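Local coordinates for T9SS C-terminal target domain-containing protein (PDB 5JVK) that probably hydrolyses O-glycosidic bonds as a family 39 glycoside hydrolase of a gut Bacteroides, at residues P293-F298 against A354-R359. Numbering follows the deposited sequence.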
# COMPACT_ATOMS: atom_id res chain seq x y z
N PRO A 293 -0.13 -13.35 -10.35
CA PRO A 293 0.29 -13.83 -9.03
C PRO A 293 1.81 -14.07 -8.86
O PRO A 293 2.20 -14.79 -7.94
CB PRO A 293 -0.45 -15.17 -8.93
CG PRO A 293 -0.43 -15.68 -10.34
CD PRO A 293 -0.45 -14.48 -11.25
N ASN A 294 2.64 -13.48 -9.71
CA ASN A 294 4.08 -13.75 -9.72
C ASN A 294 4.82 -12.88 -8.71
O ASN A 294 4.26 -11.92 -8.18
CB ASN A 294 4.67 -13.50 -11.11
CG ASN A 294 3.95 -14.27 -12.19
OD1 ASN A 294 3.29 -13.68 -13.06
ND2 ASN A 294 4.05 -15.59 -12.14
N THR A 295 6.08 -13.21 -8.46
CA THR A 295 6.92 -12.44 -7.54
C THR A 295 7.18 -11.03 -8.11
O THR A 295 7.13 -10.83 -9.32
CB THR A 295 8.30 -13.09 -7.30
OG1 THR A 295 9.04 -13.14 -8.53
CG2 THR A 295 8.17 -14.49 -6.73
N PRO A 296 7.47 -10.06 -7.22
CA PRO A 296 7.96 -8.77 -7.71
C PRO A 296 9.41 -8.83 -8.20
O PRO A 296 9.82 -7.96 -8.96
CB PRO A 296 7.85 -7.87 -6.47
CG PRO A 296 8.02 -8.81 -5.33
CD PRO A 296 7.35 -10.08 -5.75
N ASP A 297 10.16 -9.83 -7.77
CA ASP A 297 11.56 -10.03 -8.19
C ASP A 297 11.65 -10.32 -9.68
O ASP A 297 12.38 -9.63 -10.41
CB ASP A 297 12.21 -11.19 -7.42
CG ASP A 297 12.20 -10.99 -5.91
OD1 ASP A 297 13.29 -10.96 -5.30
OD2 ASP A 297 11.10 -10.88 -5.34
N PHE A 298 10.92 -11.34 -10.13
CA PHE A 298 10.98 -11.83 -11.51
C PHE A 298 9.76 -11.52 -12.38
O PHE A 298 9.90 -11.43 -13.60
CB PHE A 298 11.22 -13.34 -11.52
CG PHE A 298 12.42 -13.79 -10.73
CD1 PHE A 298 13.64 -13.11 -10.81
CD2 PHE A 298 12.34 -14.92 -9.92
CE1 PHE A 298 14.74 -13.54 -10.08
CE2 PHE A 298 13.44 -15.36 -9.20
CZ PHE A 298 14.64 -14.67 -9.27
N ALA A 354 1.78 -11.25 1.84
CA ALA A 354 2.59 -10.56 2.83
C ALA A 354 4.04 -10.44 2.38
O ALA A 354 4.62 -9.35 2.38
CB ALA A 354 2.51 -11.28 4.17
N ALA A 355 4.62 -11.57 1.98
CA ALA A 355 6.00 -11.61 1.47
C ALA A 355 6.21 -10.64 0.31
O ALA A 355 7.19 -9.90 0.29
CB ALA A 355 6.37 -13.03 1.05
N TYR A 356 5.28 -10.64 -0.65
CA TYR A 356 5.40 -9.80 -1.84
C TYR A 356 5.18 -8.32 -1.55
O TYR A 356 5.74 -7.47 -2.25
CB TYR A 356 4.46 -10.28 -2.96
CG TYR A 356 4.70 -11.71 -3.45
CD1 TYR A 356 5.88 -12.41 -3.18
CD2 TYR A 356 3.74 -12.35 -4.23
CE1 TYR A 356 6.08 -13.70 -3.64
CE2 TYR A 356 3.93 -13.64 -4.70
CZ TYR A 356 5.11 -14.31 -4.40
OH TYR A 356 5.31 -15.59 -4.86
N LEU A 357 4.38 -8.00 -0.53
CA LEU A 357 4.22 -6.62 -0.09
C LEU A 357 5.54 -6.05 0.43
O LEU A 357 5.97 -4.99 -0.01
CB LEU A 357 3.14 -6.51 1.00
CG LEU A 357 2.73 -5.10 1.44
CD1 LEU A 357 1.26 -5.08 1.84
CD2 LEU A 357 3.58 -4.55 2.58
N ALA A 358 6.18 -6.77 1.35
CA ALA A 358 7.46 -6.35 1.91
C ALA A 358 8.52 -6.24 0.82
O ALA A 358 9.27 -5.26 0.77
CB ALA A 358 7.93 -7.33 2.97
N ARG A 359 8.57 -7.24 -0.06
CA ARG A 359 9.52 -7.27 -1.16
C ARG A 359 9.32 -6.15 -2.18
O ARG A 359 10.30 -5.61 -2.70
CB ARG A 359 9.51 -8.66 -1.84
CG ARG A 359 10.35 -9.65 -1.06
CD ARG A 359 9.94 -11.11 -1.21
NE ARG A 359 10.08 -11.63 -2.57
CZ ARG A 359 9.97 -12.92 -2.90
NH1 ARG A 359 9.72 -13.85 -1.97
NH2 ARG A 359 10.11 -13.29 -4.16
O HOH W 1 3.90 -16.83 -6.63
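In the (beta/alpha)8 barrel, the loop that follows the sixth barrel strand, 284-287, packs against helix 350-366, which runs between the seventh and eighth strands. A salt bridge joins them: R359, its chain bent at chi3 (64°), grips D297 side-on, NH2 and NE both pointing to OD2 at 2.9 and 3.0 Å. OD2 lies near the guanidinium plane, but the carboxylate plane is turned 84° from it; NE meets the syn lone pair of OD2, whereas NH2 approaches from above the carboxylate plane. OD1 forms a salt bridge with K430 and a hydrogen bond with W446, tying the barrel to strands 429-436 and 439-447 of the antiparallel sheet that follows it; R359 NH1 hydrogen-bonds I491 O. An alanine in place of D297 removes this whole carboxylate and would probably loosen the junction. T295 OG1 accepts from F298 N at 3.1 Å, the ST motif within the loop. Y356 and R359 share the apolar packing: T295 CA sits over one Y356 ring face, 4.2 Å from the centroid and 14° off the normal, a CH-pi contact, while P296 touches Y356 CD1 through CD and R359 CB through CG, both at 3.8 Å. At the ring edge, a water 2.6 Å from Y356 OH donates to P293 O.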